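Local coordinates for protein 4'-phospho-dehydrooxetanocin synthase (Bacillus megaterium, PDB 5UL2) that rearranges dAMP by oxidative ring contraction into an oxetane aldehyde for oxetanocin A biosynthesis, using a [4Fe-4S] cluster, S-adenosylmethionine and cobalamin, at residues Ile10-Lys15 and Phe39-Glu44; Glu65-Ile70 and Ser107-Tyr112; Gly182-Phe187 and Gly216-Ser221; Lys642-Asn647 and Asn688-Trp693. All coordinates share one frame; numbering follows the deposited sequence.

Contact 1: residues Ile10-Lys15 and Phe39-Glu44; sequences IEYYLK and FKRSKE
Tyr-13 and Phe-39 lay their rings face to face, with centroids 4.0 Å apart and planes inclined by 23°. The stack is slipped: Phe-39 CE2 sits over the middle of the tyrosine ring, whereas Tyr-13 CE1 meets the phenylalanine face nearer its rim. Both rings swing to the side of their own backbone N, CG anti to the carbonyl carbon (chi1 -74° for Phe-39), a setting that lets the Phe-39 ring reach the Tyr-13 face. Tyr-13 OH lies near the end of helix 28-41, 3.4 Å from Ser-42 O and 3.9 Å from Glu-44 CB. The Tyr-12 side chain crosses that of Arg-41 at about a right angle, with NH2 at the ring's edge, near its plane; Tyr-12 OH and Arg-41 NH2 are 2.8 Å apart, but the angle is poor for a hydrogen bond. Phe-39 also meets Phe-73 edge-to-face and touches Leu-61 and Val-63 of strand 60-64. The stack thus joins helices 7-21 and 28-41 of the N-terminal domain, whose function is unknown, with Phe-39 resting on its antiparallel sheet.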
loop_
_atom_site.group_PDB
_atom_site.type_symbol
_atom_site.label_atom_id
_atom_site.label_comp_id
_atom_site.label_asym_id
_atom_site.label_seq_id
_atom_site.Cartn_x
_atom_site.Cartn_y
_atom_site.Cartn_z
ATOM N N ILE A 10 -32.744 -27.602 16.507
ATOM C CA ILE A 10 -32.045 -27.128 15.315
ATOM C C ILE A 10 -32.083 -25.607 15.251
ATOM O O ILE A 10 -31.049 -24.946 15.095
ATOM C CB ILE A 10 -32.653 -27.761 14.050
ATOM C CG1 ILE A 10 -32.383 -29.266 14.018
ATOM C CG2 ILE A 10 -32.109 -27.082 12.802
ATOM C CD1 ILE A 10 -33.157 -29.996 12.944
ATOM N N GLU A 11 -33.280 -25.027 15.383
ATOM C CA GLU A 11 -33.418 -23.579 15.285
ATOM C C GLU A 11 -32.744 -22.865 16.450
ATOM O O GLU A 11 -32.249 -21.744 16.282
ATOM C CB GLU A 11 -34.894 -23.197 15.205
ATOM C CG GLU A 11 -35.600 -23.751 13.980
ATOM C CD GLU A 11 -37.063 -23.366 13.926
ATOM O OE1 GLU A 11 -37.505 -22.584 14.795
ATOM O OE2 GLU A 11 -37.773 -23.845 13.015
ATOM N N TYR A 12 -32.713 -23.486 17.629
ATOM C CA TYR A 12 -31.960 -22.912 18.739
ATOM C C TYR A 12 -30.467 -22.905 18.433
ATOM O O TYR A 12 -29.782 -21.898 18.650
ATOM C CB TYR A 12 -32.246 -23.684 20.028
ATOM C CG TYR A 12 -31.191 -23.503 21.100
ATOM C CD1 TYR A 12 -31.162 -22.361 21.890
ATOM C CD2 TYR A 12 -30.225 -24.478 21.321
ATOM C CE1 TYR A 12 -30.197 -22.193 22.868
ATOM C CE2 TYR A 12 -29.258 -24.318 22.296
ATOM C CZ TYR A 12 -29.249 -23.176 23.066
ATOM O OH TYR A 12 -28.287 -23.017 24.037
ATOM N N TYR A 13 -29.946 -24.024 17.925
ATOM C CA TYR A 13 -28.532 -24.092 17.571
ATOM C C TYR A 13 -28.187 -23.099 16.469
ATOM O O TYR A 13 -27.143 -22.439 16.523
ATOM C CB TYR A 13 -28.169 -25.513 17.143
ATOM C CG TYR A 13 -27.975 -26.483 18.287
ATOM C CD1 TYR A 13 -27.417 -26.071 19.489
ATOM C CD2 TYR A 13 -28.344 -27.815 18.160
ATOM C CE1 TYR A 13 -27.233 -26.960 20.534
ATOM C CE2 TYR A 13 -28.164 -28.710 19.198
ATOM C CZ TYR A 13 -27.609 -28.278 20.382
ATOM O OH TYR A 13 -27.432 -29.172 21.415
ATOM N N LEU A 14 -29.055 -22.976 15.460
ATOM C CA LEU A 14 -28.793 -22.047 14.365
ATOM C C LEU A 14 -28.779 -20.604 14.852
ATOM O O LEU A 14 -27.985 -19.787 14.372
ATOM C CB LEU A 14 -29.833 -22.224 13.259
ATOM C CG LEU A 14 -29.718 -23.477 12.391
ATOM C CD1 LEU A 14 -30.817 -23.497 11.343
ATOM C CD2 LEU A 14 -28.347 -23.549 11.736
ATOM N N LYS A 15 -29.655 -20.271 15.801
ATOM C CA LYS A 15 -29.709 -18.903 16.305
ATOM C C LYS A 15 -28.465 -18.567 17.116
ATOM O O LYS A 15 -27.931 -17.455 17.013
ATOM C CB LYS A 15 -30.971 -18.703 17.144
ATOM C CG LYS A 15 -31.221 -17.265 17.562
ATOM C CD LYS A 15 -32.526 -17.140 18.332
ATOM C CE LYS A 15 -32.832 -15.692 18.681
ATOM N NZ LYS A 15 -34.137 -15.561 19.389
ATOM N N PHE A 39 -22.663 -26.555 22.480
ATOM C CA PHE A 39 -23.203 -27.907 22.444
ATOM C C PHE A 39 -22.930 -28.698 23.718
ATOM O O PHE A 39 -23.538 -29.757 23.911
ATOM C CB PHE A 39 -22.647 -28.654 21.228
ATOM C CG PHE A 39 -23.249 -28.212 19.925
ATOM C CD1 PHE A 39 -22.831 -27.042 19.314
ATOM C CD2 PHE A 39 -24.244 -28.960 19.318
ATOM C CE1 PHE A 39 -23.391 -26.628 18.120
ATOM C CE2 PHE A 39 -24.808 -28.552 18.121
ATOM C CZ PHE A 39 -24.380 -27.385 17.523
ATOM N N LYS A 40 -22.042 -28.218 24.588
ATOM C CA LYS A 40 -21.831 -28.861 25.880
ATOM C C LYS A 40 -22.798 -28.345 26.939
ATOM O O LYS A 40 -23.320 -29.135 27.733
ATOM C CB LYS A 40 -20.391 -28.650 26.353
ATOM C CG LYS A 40 -19.356 -29.502 25.638
ATOM C CD LYS A 40 -17.960 -29.182 26.146
ATOM C CE LYS A 40 -16.901 -30.003 25.432
ATOM N NZ LYS A 40 -15.528 -29.591 25.833
ATOM N N ARG A 41 -23.044 -27.032 26.961
ATOM C CA ARG A 41 -23.950 -26.459 27.953
ATOM C C ARG A 41 -25.355 -27.032 27.813
ATOM O O ARG A 41 -26.046 -27.253 28.814
ATOM C CB ARG A 41 -23.967 -24.936 27.820
ATOM C CG ARG A 41 -24.783 -24.221 28.882
ATOM C CD ARG A 41 -24.692 -22.712 28.717
ATOM N NE ARG A 41 -25.173 -22.276 27.408
ATOM C CZ ARG A 41 -26.434 -21.945 27.149
ATOM N NH1 ARG A 41 -27.346 -21.997 28.110
ATOM N NH2 ARG A 41 -26.783 -21.559 25.928
ATOM N N SER A 42 -25.794 -27.274 26.580
ATOM C CA SER A 42 -27.043 -27.981 26.304
ATOM C C SER A 42 -26.659 -29.393 25.878
ATOM O O SER A 42 -26.554 -29.697 24.690
ATOM C CB SER A 42 -27.856 -27.263 25.234
ATOM O OG SER A 42 -28.916 -28.080 24.768
ATOM N N LYS A 43 -26.443 -30.261 26.863
ATOM C CA LYS A 43 -25.888 -31.592 26.622
ATOM C C LYS A 43 -26.976 -32.492 26.046
ATOM O O LYS A 43 -27.711 -33.163 26.772
ATOM C CB LYS A 43 -25.308 -32.171 27.906
ATOM C CG LYS A 43 -24.495 -33.432 27.686
ATOM C CD LYS A 43 -23.594 -33.727 28.868
ATOM C CE LYS A 43 -22.532 -34.747 28.495
ATOM N NZ LYS A 43 -21.647 -35.076 29.644
ATOM N N GLU A 44 -27.073 -32.515 24.718
ATOM C CA GLU A 44 -28.046 -33.358 24.033
ATOM C C GLU A 44 -27.438 -34.618 23.431
ATOM O O GLU A 44 -28.022 -35.699 23.553
ATOM C CB GLU A 44 -28.763 -32.563 22.937
ATOM C CG GLU A 44 -30.141 -32.098 23.360
ATOM C CD GLU A 44 -30.912 -33.187 24.090
ATOM O OE1 GLU A 44 -31.092 -34.284 23.516
ATOM O OE2 GLU A 44 -31.324 -32.951 25.247
#

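Contact 2: residues Glu65-Ile70 and Ser107-Tyr112; sequences EDSSKI and SCEELY
Ser-107 N donates to Ser-68 O over 2.6 Å, a nearly straight bond (173° at the hydrogen) whose donor stands well above the carbonyl plane. Beside it a water bridges the backbones, giving a hydrogen to Ser-67 O and accepting one from Cys-108 N at 2.6 Å. Within segment 65-70, Asp-66 OD1 takes two hydrogen bonds, from Ser-67 OG at 3.0 Å and from Ser-68 N, the latter forming an Asx turn inside a type I beta turn from Asp-66 to Lys-69. Tyr-112 OH is hydrogen-bonded to Arg-49. The turn joins strands 60-64 and 69-73 of the four-stranded antiparallel sheet and faces the start of helix 109-114, which follows edge strand 102-106. A CH-pi contact sets Ser-67 CB over one face of Tyr-112, 4.3 Å from the ring centroid. In apolar packing, Ile-70 CD1 lies against Leu-111 CD2 at 4.0 Å and Tyr-112 CB at 4.2 Å. Glu-109, its chain bent at chi2 (54°), brings its carboxylate alongside Ser-67 and Ser-68.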
loop_
_atom_site.group_PDB
_atom_site.type_symbol
_atom_site.label_atom_id
_atom_site.label_comp_id
_atom_site.label_asym_id
_atom_site.label_seq_id
_atom_site.Cartn_x
_atom_site.Cartn_y
_atom_site.Cartn_z
ATOM N N GLU A 65 -20.386 -36.439 15.464
ATOM C CA GLU A 65 -20.700 -37.479 16.441
ATOM C C GLU A 65 -19.837 -38.709 16.211
ATOM O O GLU A 65 -19.339 -39.323 17.162
ATOM C CB GLU A 65 -22.174 -37.874 16.352
ATOM C CG GLU A 65 -23.162 -36.916 16.980
ATOM C CD GLU A 65 -24.521 -37.565 17.177
ATOM O OE1 GLU A 65 -24.569 -38.806 17.313
ATOM O OE2 GLU A 65 -25.540 -36.843 17.191
ATOM N N ASP A 66 -19.653 -39.076 14.948
ATOM C CA ASP A 66 -18.934 -40.267 14.522
ATOM C C ASP A 66 -18.754 -40.129 13.018
ATOM O O ASP A 66 -19.361 -39.261 12.385
ATOM C CB ASP A 66 -19.697 -41.544 14.897
ATOM C CG ASP A 66 -18.893 -42.805 14.656
ATOM O OD1 ASP A 66 -18.530 -43.071 13.490
ATOM O OD2 ASP A 66 -18.621 -43.532 15.635
ATOM N N SER A 67 -17.903 -40.987 12.449
ATOM C CA SER A 67 -17.695 -40.950 11.005
ATOM C C SER A 67 -18.997 -41.175 10.246
ATOM O O SER A 67 -19.146 -40.697 9.115
ATOM C CB SER A 67 -16.654 -41.993 10.595
ATOM O OG SER A 67 -17.129 -43.307 10.833
ATOM N N SER A 68 -19.953 -41.876 10.856
ATOM C CA SER A 68 -21.211 -42.235 10.216
ATOM C C SER A 68 -22.362 -41.312 10.597
ATOM O O SER A 68 -23.509 -41.591 10.229
ATOM C CB SER A 68 -21.575 -43.680 10.557
ATOM O OG SER A 68 -21.804 -43.827 11.947
ATOM N N LYS A 69 -22.095 -40.228 11.327
ATOM C CA LYS A 69 -23.154 -39.296 11.716
ATOM C C LYS A 69 -22.517 -37.920 11.894
ATOM O O LYS A 69 -21.896 -37.649 12.926
ATOM C CB LYS A 69 -23.858 -39.762 12.982
ATOM C CG LYS A 69 -25.141 -39.010 13.293
ATOM C CD LYS A 69 -25.871 -39.630 14.477
ATOM C CE LYS A 69 -27.158 -38.882 14.791
ATOM N NZ LYS A 69 -27.817 -39.399 16.024
ATOM N N ILE A 70 -22.680 -37.062 10.890
ATOM C CA ILE A 70 -22.036 -35.754 10.845
ATOM C C ILE A 70 -23.116 -34.687 10.735
ATOM O O ILE A 70 -23.861 -34.650 9.748
ATOM C CB ILE A 70 -21.048 -35.650 9.674
ATOM C CG1 ILE A 70 -20.028 -36.790 9.733
ATOM C CG2 ILE A 70 -20.351 -34.299 9.685
ATOM C CD1 ILE A 70 -19.120 -36.853 8.529
ATOM N N SER A 107 -23.920 -42.285 7.707
ATOM C CA SER A 107 -23.130 -43.317 7.036
ATOM C C SER A 107 -22.483 -42.788 5.757
ATOM O O SER A 107 -22.509 -43.428 4.703
ATOM C CB SER A 107 -23.985 -44.553 6.751
ATOM O OG SER A 107 -24.419 -45.158 7.957
ATOM N N CYS A 108 -21.890 -41.601 5.858
ATOM C CA CYS A 108 -21.168 -40.972 4.754
ATOM C C CYS A 108 -19.689 -40.947 5.132
ATOM O O CYS A 108 -19.145 -39.923 5.546
ATOM C CB CYS A 108 -21.713 -39.564 4.468
ATOM S SG CYS A 108 -23.459 -39.509 3.997
ATOM N N GLU A 109 -19.033 -42.100 4.977
ATOM C CA GLU A 109 -17.661 -42.245 5.453
ATOM C C GLU A 109 -16.681 -41.400 4.649
ATOM O O GLU A 109 -15.641 -40.993 5.179
ATOM C CB GLU A 109 -17.250 -43.716 5.420
ATOM C CG GLU A 109 -17.538 -44.463 6.714
ATOM C CD GLU A 109 -18.986 -44.350 7.151
ATOM O OE1 GLU A 109 -19.882 -44.429 6.284
ATOM O OE2 GLU A 109 -19.227 -44.174 8.363
ATOM N N GLU A 110 -16.986 -41.126 3.380
ATOM C CA GLU A 110 -16.083 -40.306 2.580
ATOM C C GLU A 110 -16.118 -38.846 3.010
ATOM O O GLU A 110 -15.106 -38.147 2.899
ATOM C CB GLU A 110 -16.427 -40.439 1.098
ATOM C CG GLU A 110 -16.208 -41.835 0.549
ATOM C CD GLU A 110 -16.762 -42.003 -0.849
ATOM O OE1 GLU A 110 -17.419 -41.063 -1.345
ATOM O OE2 GLU A 110 -16.543 -43.076 -1.449
ATOM N N LEU A 111 -17.266 -38.370 3.503
ATOM C CA LEU A 111 -17.350 -36.990 3.972
ATOM C C LEU A 111 -16.430 -36.758 5.163
ATOM O O LEU A 111 -15.842 -35.677 5.302
ATOM C CB LEU A 111 -18.794 -36.642 4.334
ATOM C CG LEU A 111 -19.009 -35.230 4.883
ATOM C CD1 LEU A 111 -18.542 -34.189 3.876
ATOM C CD2 LEU A 111 -20.464 -35.001 5.264
ATOM N N TYR A 112 -16.290 -37.762 6.032
ATOM C CA TYR A 112 -15.378 -37.643 7.164
ATOM C C TYR A 112 -13.942 -37.436 6.703
ATOM O O TYR A 112 -13.175 -36.724 7.359
ATOM C CB TYR A 112 -15.485 -38.885 8.050
ATOM C CG TYR A 112 -14.640 -38.827 9.304
ATOM C CD1 TYR A 112 -15.124 -38.232 10.461
ATOM C CD2 TYR A 112 -13.363 -39.374 9.333
ATOM C CE1 TYR A 112 -14.357 -38.178 11.612
ATOM C CE2 TYR A 112 -12.589 -39.324 10.480
ATOM C CZ TYR A 112 -13.093 -38.726 11.615
ATOM O OH TYR A 112 -12.331 -38.671 12.760
HETATM O O HOH W 1 -21.899 -39.809 7.806
#

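Contact 3: residues Gly182-Phe187 and Gly216-Ser221; sequences GLSVNF and GNVIPS
Three backbone hydrogen bonds tie the segments in parallel. Gly-216 N donates to Leu-183 O at 2.7 Å, Val-185 N donates to Gly-216 O at 2.7 Å, and Val-218 N donates to Val-185 O at 2.9 Å. The first two run almost straight along their carbonyls, whereas the third is tilted 25° from the carbonyl plane, at the point where segment 216-221 leaves the sheet. A water prolongs the pairing by giving a hydrogen to Val-185 O and accepting one from Ile-219 N, so Val-185 O serves two donors. The strands 180-185 and 212-217 are neighbours in the parallel sheet of the Rossmann fold, linked by a beta-alpha-beta crossover through helix 190-205. Around this frame, Val-185 and Asn-217 lie side by side on one face of the sheet, with Val-185 CB 3.7 Å from Asn-217 OD1. Asn-186 OD1, which accepts a weak hydrogen bond from Phe-187 N, also lies 3.7 Å from Val-218 CB. Farthest out, Ile-219 has CG1 beside its backbone N (chi1 -64°) and CD1 obliquely against Phe-187 CD1. Ser-184, on the other face from Val-185, binds cob(II)alamin, and Ile-219 lies about 4 Å, side chain to side chain, from the cobalamin-binding residue Pro-322. The pairing rests on backbone groups and a water, which probably leaves side chains such as Ser-184 to serve the cobalamin site at the C-terminal edge of the sheet.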
loop_
_atom_site.group_PDB
_atom_site.type_symbol
_atom_site.label_atom_id
_atom_site.label_comp_id
_atom_site.label_asym_id
_atom_site.label_seq_id
_atom_site.Cartn_x
_atom_site.Cartn_y
_atom_site.Cartn_z
ATOM N N GLY A 182 3.319 -20.297 3.877
ATOM C CA GLY A 182 3.361 -19.241 2.885
ATOM C C GLY A 182 3.982 -17.967 3.417
ATOM O O GLY A 182 3.502 -17.406 4.406
ATOM N N LEU A 183 5.056 -17.507 2.783
ATOM C CA LEU A 183 5.709 -16.260 3.153
ATOM C C LEU A 183 5.268 -15.167 2.189
ATOM O O LEU A 183 5.428 -15.307 0.971
ATOM C CB LEU A 183 7.233 -16.391 3.129
ATOM C CG LEU A 183 7.955 -17.264 4.153
ATOM C CD1 LEU A 183 9.389 -16.788 4.294
ATOM C CD2 LEU A 183 7.257 -17.247 5.493
ATOM N N SER A 184 4.718 -14.087 2.732
ATOM C CA SER A 184 4.410 -12.889 1.962
ATOM C C SER A 184 5.512 -11.872 2.236
ATOM O O SER A 184 5.664 -11.400 3.367
ATOM C CB SER A 184 3.035 -12.336 2.326
ATOM O OG SER A 184 2.719 -11.211 1.527
ATOM N N VAL A 185 6.289 -11.551 1.207
ATOM C CA VAL A 185 7.442 -10.670 1.335
ATOM C C VAL A 185 7.046 -9.303 0.800
ATOM O O VAL A 185 6.905 -9.114 -0.413
ATOM C CB VAL A 185 8.664 -11.227 0.593
ATOM C CG1 VAL A 185 9.854 -10.302 0.771
ATOM C CG2 VAL A 185 8.989 -12.630 1.085
ATOM N N ASN A 186 6.860 -8.343 1.700
ATOM C CA ASN A 186 6.571 -6.984 1.281
ATOM C C ASN A 186 7.873 -6.283 0.894
ATOM O O ASN A 186 8.971 -6.828 1.032
ATOM C CB ASN A 186 5.823 -6.235 2.382
ATOM C CG ASN A 186 5.056 -5.037 1.854
ATOM O OD1 ASN A 186 4.797 -4.931 0.655
ATOM N ND2 ASN A 186 4.695 -4.124 2.748
ATOM N N PHE A 187 7.749 -5.054 0.396
ATOM C CA PHE A 187 8.905 -4.330 -0.113
ATOM C C PHE A 187 9.924 -4.079 0.993
ATOM O O PHE A 187 9.587 -3.569 2.066
ATOM C CB PHE A 187 8.457 -3.008 -0.734
ATOM C CG PHE A 187 9.519 -2.331 -1.548
ATOM C CD1 PHE A 187 10.030 -2.937 -2.685
ATOM C CD2 PHE A 187 9.999 -1.085 -1.183
ATOM C CE1 PHE A 187 11.005 -2.318 -3.440
ATOM C CE2 PHE A 187 10.974 -0.460 -1.932
ATOM C CZ PHE A 187 11.475 -1.077 -3.064
ATOM N N GLY A 216 5.900 -15.434 -1.719
ATOM C CA GLY A 216 5.311 -14.490 -2.642
ATOM C C GLY A 216 5.815 -13.090 -2.379
ATOM O O GLY A 216 5.762 -12.608 -1.243
ATOM N N ASN A 217 6.322 -12.432 -3.415
ATOM C CA ASN A 217 6.828 -11.074 -3.304
ATOM C C ASN A 217 5.758 -10.106 -3.779
ATOM O O ASN A 217 5.218 -10.261 -4.880
ATOM C CB ASN A 217 8.108 -10.896 -4.120
ATOM C CG ASN A 217 9.226 -11.801 -3.652
ATOM O OD1 ASN A 217 10.072 -11.402 -2.848
ATOM N ND2 ASN A 217 9.237 -13.031 -4.150
ATOM N N VAL A 218 5.443 -9.118 -2.940
ATOM C CA VAL A 218 4.444 -8.123 -3.310
ATOM C C VAL A 218 4.934 -7.290 -4.487
ATOM O O VAL A 218 4.159 -6.938 -5.386
ATOM C CB VAL A 218 4.095 -7.247 -2.092
ATOM C CG1 VAL A 218 3.184 -6.095 -2.496
ATOM C CG2 VAL A 218 3.439 -8.092 -1.008
ATOM N N ILE A 219 6.225 -6.984 -4.518
ATOM C CA ILE A 219 6.821 -6.151 -5.552
ATOM C C ILE A 219 7.832 -6.996 -6.318
ATOM O O ILE A 219 8.835 -7.433 -5.744
ATOM C CB ILE A 219 7.483 -4.896 -4.960
ATOM C CG1 ILE A 219 6.407 -4.019 -4.307
ATOM C CG2 ILE A 219 8.264 -4.141 -6.027
ATOM C CD1 ILE A 219 6.859 -2.629 -3.953
ATOM N N PRO A 220 7.619 -7.256 -7.616
ATOM C CA PRO A 220 8.495 -8.186 -8.343
ATOM C C PRO A 220 9.853 -7.595 -8.693
ATOM O O PRO A 220 10.358 -7.803 -9.799
ATOM C CB PRO A 220 7.686 -8.506 -9.607
ATOM C CG PRO A 220 6.859 -7.288 -9.828
ATOM C CD PRO A 220 6.518 -6.754 -8.457
ATOM N N SER A 221 10.452 -6.865 -7.759
ATOM C CA SER A 221 11.785 -6.296 -7.949
ATOM C C SER A 221 12.870 -7.301 -7.569
ATOM O O SER A 221 13.810 -6.998 -6.837
ATOM C CB SER A 221 11.916 -5.010 -7.141
ATOM O OG SER A 221 13.089 -4.304 -7.504
HETATM O O HOH W 2 8.103 -7.388 -2.373
#

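Contact 4: residues Lys642-Asn647 and Asn688-Trp693; sequences KYLVYN and NVMTNW
Tyr-643 has its ring held between two groups: Trp-693 CE3 lies 3.2 Å above one face, toward the rim, and the amide of Asn-647 lies over the opposite face, its ND2 3.7 Å from the plane. At the ring's edge, in plane, sits Val-689 O. The tyrosine and indole planes are inclined by 32°, an oblique meeting that is neither a stack nor edge-to-face. Tyr-643 CB in turn makes a CH-pi contact over the six-membered ring of Trp-693, 4.0 Å from its centroid. With CG anti to the backbone N (chi1 -178°), Tyr-643 extends across to the other helix. The indole NE1 is satisfied by Ile-636 O, and Asn-647 ND2 bonds to Tyr-643 O, a weak bond that may help to hold the amide over the ring. Val-689 fills the centre: CG1 touches Tyr-643 CE2 at 3.5 Å and Leu-644 CD2 at 3.6 Å, while CG2 meets Asn-647 OD1. Next to it, Leu-644 CD1 packs on CE of Met-690, modelled as selenomethionine, which also touches Ala-596 and Trp-600 of helix 588-617. No hydrogen bond crosses between the segments, whose axes come within 9.9 Å at 139°, an arrangement of largely apolar, roughly antiparallel helices that belongs to the C-terminal helix bundle.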
loop_
_atom_site.group_PDB
_atom_site.type_symbol
_atom_site.label_atom_id
_atom_site.label_comp_id
_atom_site.label_asym_id
_atom_site.label_seq_id
_atom_site.Cartn_x
_atom_site.Cartn_y
_atom_site.Cartn_z
ATOM N N LYS A 642 16.573 25.902 -6.979
ATOM C CA LYS A 642 16.456 27.025 -7.903
ATOM C C LYS A 642 17.696 27.910 -7.846
ATOM O O LYS A 642 18.163 28.407 -8.877
ATOM C CB LYS A 642 15.189 27.826 -7.595
ATOM C CG LYS A 642 15.177 29.233 -8.168
ATOM C CD LYS A 642 13.766 29.708 -8.479
ATOM C CE LYS A 642 13.277 29.122 -9.792
ATOM N NZ LYS A 642 11.941 29.652 -10.177
ATOM N N TYR A 643 18.258 28.095 -6.649
ATOM C CA TYR A 643 19.484 28.877 -6.515
ATOM C C TYR A 643 20.670 28.162 -7.151
ATOM O O TYR A 643 21.530 28.803 -7.767
ATOM C CB TYR A 643 19.749 29.169 -5.037
ATOM C CG TYR A 643 20.968 30.020 -4.759
ATOM C CD1 TYR A 643 21.014 31.355 -5.140
ATOM C CD2 TYR A 643 22.064 29.495 -4.083
ATOM C CE1 TYR A 643 22.124 32.136 -4.875
ATOM C CE2 TYR A 643 23.175 30.269 -3.812
ATOM C CZ TYR A 643 23.201 31.586 -4.211
ATOM O OH TYR A 643 24.311 32.354 -3.941
ATOM N N LEU A 644 20.736 26.836 -7.013
ATOM C CA LEU A 644 21.788 26.074 -7.680
ATOM C C LEU A 644 21.656 26.175 -9.194
ATOM O O LEU A 644 22.623 26.494 -9.895
ATOM C CB LEU A 644 21.742 24.610 -7.241
ATOM C CG LEU A 644 22.184 24.244 -5.826
ATOM C CD1 LEU A 644 21.904 22.777 -5.574
ATOM C CD2 LEU A 644 23.657 24.545 -5.625
ATOM N N VAL A 645 20.457 25.902 -9.714
ATOM C CA VAL A 645 20.227 25.954 -11.155
ATOM C C VAL A 645 20.495 27.356 -11.688
ATOM O O VAL A 645 21.034 27.527 -12.789
ATOM C CB VAL A 645 18.797 25.480 -11.480
ATOM C CG1 VAL A 645 18.446 25.765 -12.928
ATOM C CG2 VAL A 645 18.653 23.995 -11.178
ATOM N N TYR A 646 20.136 28.382 -10.913
ATOM C CA TYR A 646 20.385 29.752 -11.347
ATOM C C TYR A 646 21.877 30.024 -11.480
ATOM O O TYR A 646 22.308 30.715 -12.411
ATOM C CB TYR A 646 19.747 30.740 -10.373
ATOM C CG TYR A 646 20.017 32.186 -10.720
ATOM C CD1 TYR A 646 19.230 32.855 -11.648
ATOM C CD2 TYR A 646 21.060 32.882 -10.122
ATOM C CE1 TYR A 646 19.474 34.175 -11.971
ATOM C CE2 TYR A 646 21.311 34.200 -10.439
ATOM C CZ TYR A 646 20.516 34.843 -11.363
ATOM O OH TYR A 646 20.762 36.159 -11.679
ATOM N N ASN A 647 22.683 29.495 -10.557
ATOM C CA ASN A 647 24.127 29.666 -10.653
ATOM C C ASN A 647 24.728 28.876 -11.807
ATOM O O ASN A 647 25.830 29.203 -12.258
ATOM C CB ASN A 647 24.795 29.265 -9.338
ATOM C CG ASN A 647 24.909 30.425 -8.368
ATOM O OD1 ASN A 647 26.002 30.764 -7.913
ATOM N ND2 ASN A 647 23.781 31.052 -8.060
ATOM N N ASN A 688 30.246 25.054 -3.246
ATOM C CA ASN A 688 30.414 26.453 -2.862
ATOM C C ASN A 688 29.093 27.208 -2.942
ATOM O O ASN A 688 28.824 28.090 -2.118
ATOM C CB ASN A 688 31.466 27.122 -3.748
ATOM C CG ASN A 688 32.830 26.463 -3.638
ATOM O OD1 ASN A 688 33.193 25.930 -2.589
ATOM N ND2 ASN A 688 33.593 26.498 -4.727
ATOM N N VAL A 689 28.259 26.879 -3.931
ATOM C CA VAL A 689 26.954 27.522 -4.049
ATOM C C VAL A 689 26.029 27.061 -2.929
ATOM O O VAL A 689 25.236 27.845 -2.395
ATOM C CB VAL A 689 26.353 27.244 -5.439
ATOM C CG1 VAL A 689 24.999 27.917 -5.580
ATOM C CG2 VAL A 689 27.300 27.719 -6.530
HETATM N N MSE A 690 26.122 25.791 -2.550
HETATM C CA MSE A 690 25.279 25.244 -1.496
HETATM C C MSE A 690 25.705 25.747 -0.122
HETATM O O MSE A 690 24.864 26.097 0.706
HETATM C CB MSE A 690 25.306 23.717 -1.527
HETATM C CG MSE A 690 24.525 23.070 -0.400
HETATM SE SE MSE A 690 24.043 21.231 -0.806
HETATM C CE MSE A 690 22.936 21.573 -2.365
ATOM N N THR A 691 27.020 25.775 0.117
ATOM C CA THR A 691 27.524 26.332 1.368
ATOM C C THR A 691 27.115 27.789 1.521
ATOM O O THR A 691 26.895 28.262 2.642
ATOM C CB THR A 691 29.046 26.188 1.434
ATOM O OG1 THR A 691 29.402 24.820 1.202
ATOM C CG2 THR A 691 29.571 26.609 2.800
ATOM N N ASN A 692 26.989 28.507 0.404
ATOM C CA ASN A 692 26.455 29.863 0.442
ATOM C C ASN A 692 24.991 29.858 0.869
ATOM O O ASN A 692 24.600 30.579 1.793
ATOM C CB ASN A 692 26.615 30.519 -0.931
ATOM C CG ASN A 692 27.061 31.964 -0.841
ATOM O OD1 ASN A 692 26.925 32.606 0.201
ATOM N ND2 ASN A 692 27.595 32.486 -1.939
ATOM N N TRP A 693 24.167 29.039 0.208
ATOM C CA TRP A 693 22.746 28.974 0.533
ATOM C C TRP A 693 22.495 28.396 1.920
ATOM O O TRP A 693 21.431 28.642 2.496
ATOM C CB TRP A 693 22.006 28.147 -0.520
ATOM C CG TRP A 693 20.514 28.209 -0.405
ATOM C CD1 TRP A 693 19.702 27.314 0.229
ATOM C CD2 TRP A 693 19.652 29.220 -0.942
ATOM N NE1 TRP A 693 18.390 27.703 0.120
ATOM C CE2 TRP A 693 18.332 28.871 -0.594
ATOM C CE3 TRP A 693 19.869 30.386 -1.681
ATOM C CZ2 TRP A 693 17.232 29.646 -0.961
ATOM C CZ3 TRP A 693 18.776 31.153 -2.049
ATOM C CH2 TRP A 693 17.475 30.781 -1.687
#

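The contacts follow one another along the chain in numerical order, each closing before the next opens. Contacts 1 and 2 are neighbours, with centres about 20 Å apart; both belong to the N-terminal domain, where helix 28-41 packs on the antiparallel sheet through Phe-39, and contact 2 holds the turn between strands 60-64 and 69-73 of that sheet. The centres of contacts 2 and 3 are about 41 Å apart, and those of contacts 3 and 4 about 42 Å apart. Contacts 1 and 4, about 79 Å apart between centres, lie on opposite sides of the chain's centre. The contacts thus belong to the N-terminal domain, the Rossmann fold and the C-terminal helix bundle, and only contact 3 adjoins an annotated cofactor site.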